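Local structure of catalytic domain of the nuclear inclusion protein A (nia) (Tobacco etch virus, 1LVM) at residues I152-G157 and T183-T188; T139-S142 and F147-H150; D215-L218 and K223-M226; K107-E110 and E114-I117. The protein acts as the catalytic domain of a viral chymotrypsin-type cysteine protease, cleaving peptide bonds within specific recognition sequences. The protein carries 1 engineered substitution. All coordinates share one frame; numbering follows the deposited sequence.

Interaction 1: residues I152-G157 and T183-T188; sequences IQTKDG and TNNYFT
Asn185 reaches across from a strand of the C-terminal chymotrypsin-like beta barrel to Ile152 and Thr154, at the start of the loop that follows strand 147-150. Nearly all of the contact is made by the tip of this one side chain. With chi1 -74° its CG stands opposite the carbonyl carbon, which carries the amide over to the loop. The backbones of the two segments stay well apart: the nearest pair of CA atoms, those of Ile152 and Asn185, is 7.2 Å apart.

On the tight, buried side, Asn185 OD1 lies 2.8 Å from Ile152 O. As modelled, both are acceptors, so which end of the amide is oxygen here is doubtful. Apolar Ile152 suits the barrel wall, its side chain lying on Leu119, Ser134 and Ser137.

The other side is loose. Thr154 approaches Asn185 from the opposite direction and stops short, with Thr154 OG1 3.8 Å from Asn185 OD1. A water fills in beside them, accepting from Thr154 N at 3.0 Å and, if the amide is modelled correctly, donating to Asn185 OD1. Gln153, next to it, is exposed.

A small polar threonine and an amide suit this place because both also face the bound peptide. Asn185 packs on a polar side chain of the peptide, and Thr154 OG1 forms a weak hydrogen bond with a polar side chain there, consistent with a place in the wall of a substrate-side-chain pocket. The methyl carbon Thr154 CG2 lies 3.9 Å from Asn185 OD1.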
# COMPACT_ATOMS: atom_id res chain seq x y z
N ILE A 152 0.24 6.93 13.08
CA ILE A 152 1.67 6.96 12.76
C ILE A 152 2.01 8.14 11.86
O ILE A 152 1.39 8.30 10.82
CB ILE A 152 2.07 5.66 12.07
CG1 ILE A 152 1.75 4.52 13.04
CG2 ILE A 152 3.55 5.72 11.61
CD1 ILE A 152 1.73 3.07 12.43
N GLN A 153 3.02 8.94 12.22
CA GLN A 153 3.38 10.10 11.40
C GLN A 153 3.84 9.62 10.03
O GLN A 153 4.68 8.77 9.93
CB GLN A 153 4.52 10.86 12.04
CG GLN A 153 4.12 12.04 12.80
CD GLN A 153 5.21 13.05 12.71
OE1 GLN A 153 6.36 12.74 13.01
NE2 GLN A 153 4.88 14.26 12.28
N THR A 154 3.25 10.14 8.97
CA THR A 154 3.64 9.69 7.65
C THR A 154 3.96 10.95 6.86
O THR A 154 3.33 11.98 7.07
CB THR A 154 2.49 8.99 6.95
OG1 THR A 154 1.46 9.96 6.71
CG2 THR A 154 1.92 7.92 7.81
N LYS A 155 4.92 10.87 5.95
CA LYS A 155 5.28 12.03 5.10
C LYS A 155 4.57 11.90 3.77
O LYS A 155 4.16 10.81 3.37
CB LYS A 155 6.77 12.05 4.80
CG LYS A 155 7.66 12.11 6.00
CD LYS A 155 9.11 11.93 5.60
CE LYS A 155 9.32 10.79 4.60
NZ LYS A 155 10.77 10.60 4.24
N ASP A 156 4.47 13.01 3.06
CA ASP A 156 3.83 12.98 1.76
C ASP A 156 4.61 12.00 0.86
O ASP A 156 5.86 11.97 0.88
CB ASP A 156 3.84 14.37 1.13
CG ASP A 156 2.50 14.74 0.54
OD1 ASP A 156 1.55 15.00 1.31
OD2 ASP A 156 2.39 14.73 -0.70
N GLY A 157 3.88 11.18 0.12
CA GLY A 157 4.57 10.24 -0.76
C GLY A 157 4.65 8.82 -0.22
O GLY A 157 5.16 7.99 -0.94
N THR A 183 -3.64 15.50 11.18
CA THR A 183 -3.74 15.08 12.58
C THR A 183 -4.37 13.66 12.72
O THR A 183 -4.25 13.02 13.79
CB THR A 183 -4.59 16.06 13.36
OG1 THR A 183 -5.85 16.19 12.70
CG2 THR A 183 -3.89 17.43 13.41
N ASN A 184 -5.09 13.19 11.71
CA ASN A 184 -5.66 11.80 11.79
C ASN A 184 -5.28 11.11 10.47
O ASN A 184 -5.53 11.69 9.45
CB ASN A 184 -7.17 11.82 11.84
CG ASN A 184 -7.66 12.37 13.11
OD1 ASN A 184 -7.12 12.08 14.17
ND2 ASN A 184 -8.69 13.18 13.03
N ASN A 185 -4.75 9.89 10.54
CA ASN A 185 -4.30 9.19 9.32
C ASN A 185 -5.22 8.00 9.06
O ASN A 185 -5.86 7.49 9.98
CB ASN A 185 -2.84 8.76 9.46
CG ASN A 185 -1.87 9.95 9.33
OD1 ASN A 185 -0.73 9.92 9.82
ND2 ASN A 185 -2.31 11.00 8.66
N TYR A 186 -5.29 7.60 7.80
CA TYR A 186 -6.17 6.53 7.41
C TYR A 186 -5.50 5.56 6.43
O TYR A 186 -4.82 5.99 5.50
CB TYR A 186 -7.41 7.11 6.71
CG TYR A 186 -8.30 7.99 7.66
CD1 TYR A 186 -8.00 9.35 7.89
CD2 TYR A 186 -9.38 7.44 8.31
CE1 TYR A 186 -8.78 10.13 8.76
CE2 TYR A 186 -10.18 8.22 9.21
CZ TYR A 186 -9.87 9.55 9.41
OH TYR A 186 -10.68 10.30 10.28
N PHE A 187 -5.70 4.26 6.66
CA PHE A 187 -5.18 3.30 5.69
C PHE A 187 -6.37 2.54 5.12
O PHE A 187 -7.46 2.46 5.70
CB PHE A 187 -4.13 2.36 6.35
CG PHE A 187 -4.66 1.34 7.35
CD1 PHE A 187 -5.14 0.12 6.96
CD2 PHE A 187 -4.56 1.62 8.75
CE1 PHE A 187 -5.52 -0.84 7.93
CE2 PHE A 187 -4.93 0.69 9.71
CZ PHE A 187 -5.41 -0.56 9.31
N THR A 188 -6.17 1.97 3.94
CA THR A 188 -7.19 1.19 3.32
C THR A 188 -6.95 -0.23 3.79
O THR A 188 -5.84 -0.78 3.64
CB THR A 188 -7.05 1.25 1.78
OG1 THR A 188 -7.29 2.61 1.36
CG2 THR A 188 -8.01 0.30 1.11
O HOH W 1 1.34 12.39 9.44

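Interaction 2: residues T139-S142 and F147-H150; sequences TFPS and FWKH
The indole of Trp148 carries Pro141 over one face: Pro141 CA stands 3.6 Å from the centroid of the five-membered ring and 11° off its normal, a CH-pi contact. Further along, Pro141 CB lies 3.6 Å from Trp148 CE2, and Pro141 CD sits above the six-membered ring. At the edge, in the plane of the indole, Thr139 OG1 approaches Trp148 CE3 at 3.4 Å. The ring of Phe187 meets the opposite face, its plane at about 30° to the indole. A compact proline ring can lie closely over the broad indole face, and its missing N-H costs nothing toward this partner strand, because Pro141 and Trp148 form a non-hydrogen-bonded antiparallel pair.

The backbone on either side of that pair is joined by Lys149 N to Phe140 O at 2.8 Å and by Ser142 N to Phe147 O at 2.9 Å. A third bond comes from a side chain. Thr139 OG1 lies opposite its own backbone N (chi1 -171°), which turns the hydroxyl across the gap to donate to Lys149 O at 2.7 Å. Lys149 runs out extended, its CG passing 4.1 Å from Ser142 CB. The hydroxyl of Ser142 is engaged beyond the hairpin, by His222 NE2.

These residues form the closing end of the beta hairpin of strands 130-142 and 147-150 in the C-terminal barrel. Strand 116-123 adjoins the first of these strands and strand 185-189 the second, so the Trp148 indole lies between Pro141 of one neighbour strand and Phe187 of the other, and Thr139 also touches Phe187.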
# COMPACT_ATOMS: atom_id res chain seq x y z
N THR A 139 -5.37 0.74 16.22
CA THR A 139 -6.18 1.05 15.05
C THR A 139 -7.62 0.71 15.24
O THR A 139 -7.94 -0.23 16.00
CB THR A 139 -5.59 0.30 13.78
OG1 THR A 139 -6.23 0.76 12.59
CG2 THR A 139 -5.72 -1.22 13.90
N PHE A 140 -8.49 1.48 14.57
CA PHE A 140 -9.92 1.30 14.60
C PHE A 140 -10.55 1.58 13.27
O PHE A 140 -10.05 2.40 12.51
CB PHE A 140 -10.58 2.26 15.62
CG PHE A 140 -10.03 2.14 16.98
CD1 PHE A 140 -8.85 2.83 17.32
CD2 PHE A 140 -10.71 1.40 17.97
CE1 PHE A 140 -8.36 2.80 18.61
CE2 PHE A 140 -10.23 1.35 19.29
CZ PHE A 140 -9.05 2.06 19.60
N PRO A 141 -11.69 0.90 12.96
CA PRO A 141 -12.30 1.21 11.66
C PRO A 141 -12.95 2.57 11.67
O PRO A 141 -13.53 2.99 12.69
CB PRO A 141 -13.36 0.15 11.50
CG PRO A 141 -13.79 -0.07 12.92
CD PRO A 141 -12.47 -0.13 13.66
N SER A 142 -12.88 3.25 10.55
CA SER A 142 -13.59 4.51 10.38
C SER A 142 -14.81 4.10 9.52
O SER A 142 -14.64 3.70 8.37
CB SER A 142 -12.75 5.53 9.63
OG SER A 142 -13.56 6.67 9.40
N PHE A 147 -11.80 2.37 5.30
CA PHE A 147 -10.63 3.04 5.80
C PHE A 147 -10.56 2.74 7.31
O PHE A 147 -11.61 2.61 7.98
CB PHE A 147 -10.73 4.56 5.64
CG PHE A 147 -10.57 5.04 4.24
CD1 PHE A 147 -9.29 5.15 3.68
CD2 PHE A 147 -11.68 5.44 3.49
CE1 PHE A 147 -9.12 5.66 2.38
CE2 PHE A 147 -11.53 5.93 2.21
CZ PHE A 147 -10.24 6.05 1.65
N TRP A 148 -9.34 2.59 7.81
CA TRP A 148 -9.07 2.38 9.27
C TRP A 148 -8.17 3.51 9.70
O TRP A 148 -7.35 4.00 8.95
CB TRP A 148 -8.40 1.04 9.56
CG TRP A 148 -9.38 -0.08 9.60
CD1 TRP A 148 -10.27 -0.42 8.61
CD2 TRP A 148 -9.60 -1.00 10.68
NE1 TRP A 148 -11.01 -1.48 9.01
CE2 TRP A 148 -10.61 -1.86 10.28
CE3 TRP A 148 -9.01 -1.16 11.96
CZ2 TRP A 148 -11.09 -2.88 11.09
CZ3 TRP A 148 -9.49 -2.21 12.79
CH2 TRP A 148 -10.51 -3.04 12.34
N LYS A 149 -8.35 3.96 10.95
CA LYS A 149 -7.54 5.03 11.50
C LYS A 149 -6.22 4.53 12.06
O LYS A 149 -6.15 3.43 12.64
CB LYS A 149 -8.31 5.69 12.69
CG LYS A 149 -9.75 6.26 12.39
CD LYS A 149 -10.44 6.91 13.72
CE LYS A 149 -11.92 7.39 13.58
NZ LYS A 149 -12.57 7.80 14.94
N HIS A 150 -5.19 5.36 11.94
CA HIS A 150 -3.94 5.00 12.55
C HIS A 150 -3.30 6.30 12.95
O HIS A 150 -3.67 7.36 12.42
CB HIS A 150 -3.05 4.11 11.62
CG HIS A 150 -2.25 4.87 10.60
ND1 HIS A 150 -2.57 4.89 9.25
CD2 HIS A 150 -1.14 5.64 10.74
CE1 HIS A 150 -1.69 5.64 8.60
NE2 HIS A 150 -0.81 6.11 9.49
O HOH W 2 -14.20 3.79 5.92

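Interaction 3: residues D215-L218 and K223-M226; sequences DSVL and KVFM
Asp215 offers its carbonyl oxygen to the neighbouring strand's end, where Met226 N donates to Asp215 O at 2.9 Å. The carboxylate of Asp215 turns to a different partner and forms a salt bridge from OD1 to Arg57. With chi1 -65°, Met226 CG comes within 3.4 Å of Asp215 O, so the unbranched start of the methionine chain packs against the same carbonyl that its backbone N binds.

Ser216 follows in a non-hydrogen-bonded pair with Phe225. The close spacing brings Ser216 CA to 3.0 Å from Val224 O, a short CA-H...O contact. The side chain is small enough to lie beside an aromatic ring, with Ser216 CB 3.6 Å from Phe225 CD2, and its OG comes near the CE of the extended Lys223.

Val217 supplies the central bonds of this two-stranded antiparallel hairpin, strands 216-219 and 222-225, whose short axes make an angle of 158°. Val217 N donates to Val224 O at 2.7 Å in the carbonyl plane, and Val224 N returns a nearly straight bond (170°) to Val217 O, also at 2.7 Å. The two valines lie side by side and point the same way, with Val217 CG1 4.1 Å from Val224 CB. Branched apolar residues fit this face because both pack on an aromatic side chain of the bound peptide, which adds a strand parallel to Val224 and Phe225.

Leu218 returns to the face of Ser216, Lys223 and Phe225. It crosses Lys223 at about a right angle, and its CD2 methyl touches Lys223 CB at 3.8 Å, apolar against the aliphatic root of an exposed lysine.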
# COMPACT_ATOMS: atom_id res chain seq x y z
N ASP A 215 -11.42 14.54 -9.34
CA ASP A 215 -10.43 14.96 -8.35
C ASP A 215 -10.81 14.66 -6.90
O ASP A 215 -10.07 15.00 -5.98
CB ASP A 215 -10.10 16.44 -8.53
CG ASP A 215 -9.38 16.71 -9.84
OD1 ASP A 215 -8.46 15.93 -10.18
OD2 ASP A 215 -9.72 17.71 -10.52
N SER A 216 -11.95 14.02 -6.69
CA SER A 216 -12.31 13.61 -5.35
C SER A 216 -13.21 12.40 -5.51
O SER A 216 -13.84 12.18 -6.54
CB SER A 216 -13.02 14.74 -4.58
OG SER A 216 -14.34 14.90 -5.06
N VAL A 217 -13.21 11.56 -4.49
CA VAL A 217 -14.02 10.37 -4.56
C VAL A 217 -14.70 10.13 -3.20
O VAL A 217 -14.25 10.65 -2.18
CB VAL A 217 -13.17 9.16 -4.94
CG1 VAL A 217 -12.18 8.88 -3.83
CG2 VAL A 217 -14.05 7.97 -5.17
N LEU A 218 -15.77 9.34 -3.22
CA LEU A 218 -16.53 9.04 -2.00
C LEU A 218 -16.40 7.57 -1.71
O LEU A 218 -17.19 6.76 -2.20
CB LEU A 218 -18.03 9.37 -2.16
CG LEU A 218 -18.80 9.82 -0.92
CD1 LEU A 218 -18.54 8.92 0.29
CD2 LEU A 218 -18.37 11.25 -0.61
N LYS A 223 -15.19 11.69 1.89
CA LYS A 223 -14.91 12.28 0.58
C LYS A 223 -13.37 12.45 0.62
O LYS A 223 -12.80 13.04 1.55
CB LYS A 223 -15.59 13.64 0.45
CG LYS A 223 -15.60 14.21 -0.95
CD LYS A 223 -16.11 15.64 -0.93
CE LYS A 223 -16.35 16.17 -2.32
NZ LYS A 223 -16.99 17.50 -2.26
N VAL A 224 -12.69 11.90 -0.39
CA VAL A 224 -11.26 11.99 -0.44
C VAL A 224 -10.81 12.76 -1.69
O VAL A 224 -11.25 12.46 -2.79
CB VAL A 224 -10.56 10.57 -0.49
CG1 VAL A 224 -9.04 10.74 -0.16
CG2 VAL A 224 -11.27 9.59 0.49
N PHE A 225 -9.97 13.77 -1.49
CA PHE A 225 -9.47 14.55 -2.61
C PHE A 225 -8.10 14.06 -3.05
O PHE A 225 -7.31 13.60 -2.24
CB PHE A 225 -9.34 16.01 -2.23
CG PHE A 225 -10.64 16.66 -1.89
CD1 PHE A 225 -11.18 16.53 -0.62
CD2 PHE A 225 -11.35 17.38 -2.86
CE1 PHE A 225 -12.42 17.10 -0.30
CE2 PHE A 225 -12.60 17.97 -2.54
CZ PHE A 225 -13.13 17.82 -1.26
N MET A 226 -7.81 14.23 -4.33
CA MET A 226 -6.52 13.86 -4.90
C MET A 226 -5.38 14.72 -4.34
O MET A 226 -4.28 14.20 -4.10
CB MET A 226 -6.57 14.03 -6.42
CG MET A 226 -7.54 13.09 -7.07
SD MET A 226 -7.25 11.24 -6.82
CE MET A 226 -8.89 10.72 -6.59

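Interaction 4: residues K107-E110 and E114-I117; sequences KFRE and EERI
Arg109 and Glu115 meet head-on in a bidentate salt bridge, NH1 and NH2 each taking one carboxylate oxygen. Arg109 NH2 donates to Glu115 OE1 at 2.9 Å along the syn lone pair, and Arg109 NH1 donates to Glu115 OE2, also at 2.9 Å. The two planes are 23° apart, nearly coplanar, so both N-H groups point well at their acceptors. Both side chains are stretched out, which lets them span the gap between two backbones that do not touch.

Other donors and acceptors complete the set. Arg109 NH1 has a second bond, to Glu110 O at 3.1 Å, and NE pairs with Asp168. Glu115 OE1 also binds the hydroxyl of Ser165, and OE2 takes the backbone N of Gln112 from the link between the two segments. Arginine, with five N-H groups in one plane, can serve this many partners at once.

Glu115 is buried, and burial would ordinarily make its charge costly. With donors on each oxygen and a guanidinium opposite, the carboxylate is probably kept ionised, tying the loop of residues 107-110 to the entrance of strand 116-123.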
# COMPACT_ATOMS: atom_id res chain seq x y z
N LYS A 107 1.80 -12.58 4.13
CA LYS A 107 0.46 -12.92 4.56
C LYS A 107 -0.28 -11.61 4.83
O LYS A 107 0.30 -10.66 5.40
CB LYS A 107 0.48 -13.77 5.85
CG LYS A 107 1.27 -15.11 5.74
CD LYS A 107 0.56 -16.08 4.82
CE LYS A 107 1.37 -17.37 4.58
NZ LYS A 107 0.80 -18.17 3.45
N PHE A 108 -1.54 -11.56 4.34
CA PHE A 108 -2.42 -10.42 4.47
C PHE A 108 -3.71 -10.89 5.15
O PHE A 108 -4.17 -11.99 4.90
CB PHE A 108 -2.84 -9.85 3.10
CG PHE A 108 -1.72 -9.40 2.23
CD1 PHE A 108 -0.97 -10.32 1.52
CD2 PHE A 108 -1.43 -8.01 2.06
CE1 PHE A 108 0.02 -9.88 0.67
CE2 PHE A 108 -0.46 -7.60 1.23
CZ PHE A 108 0.28 -8.53 0.52
N ARG A 109 -4.30 -10.05 5.99
CA ARG A 109 -5.61 -10.35 6.57
C ARG A 109 -6.28 -9.03 6.95
O ARG A 109 -5.64 -7.95 6.92
CB ARG A 109 -5.50 -11.24 7.83
CG ARG A 109 -4.75 -10.46 8.95
CD ARG A 109 -4.88 -11.18 10.31
NE ARG A 109 -3.91 -10.68 11.28
CZ ARG A 109 -4.06 -9.57 12.00
NH1 ARG A 109 -5.15 -8.78 11.89
NH2 ARG A 109 -3.11 -9.26 12.84
N GLU A 110 -7.58 -9.10 7.23
CA GLU A 110 -8.30 -7.92 7.66
C GLU A 110 -7.78 -7.48 9.02
O GLU A 110 -7.41 -8.28 9.81
CB GLU A 110 -9.78 -8.20 7.82
CG GLU A 110 -10.42 -8.70 6.50
CD GLU A 110 -11.94 -8.76 6.62
OE1 GLU A 110 -12.58 -7.71 6.42
OE2 GLU A 110 -12.46 -9.83 6.94
N GLU A 114 -8.58 -2.35 17.60
CA GLU A 114 -7.68 -2.12 18.68
C GLU A 114 -6.32 -2.80 18.60
O GLU A 114 -5.48 -2.63 19.49
CB GLU A 114 -8.44 -2.46 19.99
CG GLU A 114 -7.96 -1.65 21.17
CD GLU A 114 -9.09 -1.27 22.13
OE1 GLU A 114 -10.05 -2.07 22.31
OE2 GLU A 114 -8.99 -0.17 22.71
N GLU A 115 -6.04 -3.52 17.52
CA GLU A 115 -4.73 -4.15 17.49
C GLU A 115 -3.60 -3.18 17.20
O GLU A 115 -3.78 -2.07 16.65
CB GLU A 115 -4.72 -5.31 16.48
CG GLU A 115 -4.70 -4.86 15.05
CD GLU A 115 -4.49 -6.05 14.11
OE1 GLU A 115 -3.70 -6.96 14.43
OE2 GLU A 115 -5.11 -6.08 13.05
N ARG A 116 -2.40 -3.59 17.60
CA ARG A 116 -1.20 -2.78 17.42
C ARG A 116 -0.55 -3.00 16.05
O ARG A 116 -0.30 -4.14 15.68
CB ARG A 116 -0.14 -3.13 18.49
CG ARG A 116 -0.66 -2.83 19.94
CD ARG A 116 0.34 -3.37 20.99
NE ARG A 116 1.59 -2.61 21.01
CZ ARG A 116 1.78 -1.44 21.62
NH1 ARG A 116 0.78 -0.85 22.30
NH2 ARG A 116 2.96 -0.83 21.55
N ILE A 117 -0.30 -1.91 15.33
CA ILE A 117 0.30 -1.98 14.01
C ILE A 117 1.45 -1.03 13.88
O ILE A 117 1.57 -0.07 14.68
CB ILE A 117 -0.76 -1.67 12.91
CG1 ILE A 117 -1.34 -0.24 13.08
CG2 ILE A 117 -1.90 -2.72 13.00
CD1 ILE A 117 -2.44 0.17 11.98

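Overall arrangement
Interactions 1, 2 and 4 share the six-stranded C-terminal barrel. Centres of interactions 1 and 2 are 11 Å apart, as are those of 2 and 4. Strands 147-150 and 185-189 join the first pair through Phe187 O and Trp148 N, 2.8 Å apart, and Thr139 O meets Glu114 N at 2.7 Å in the second. Phe187 CE2 also packs on Ile117 CD1 at 3.4 Å, linking 1 to 4. The hairpin of interaction 3 is a separate sheet, touching interaction 2 where Val224 CG2 lies 3.9 Å from Phe147 CZ. The bound peptide is reached from both 1 and 3, whose centres are 16 Å apart; interaction 4 lies remote from 3, its centre 26 Å away.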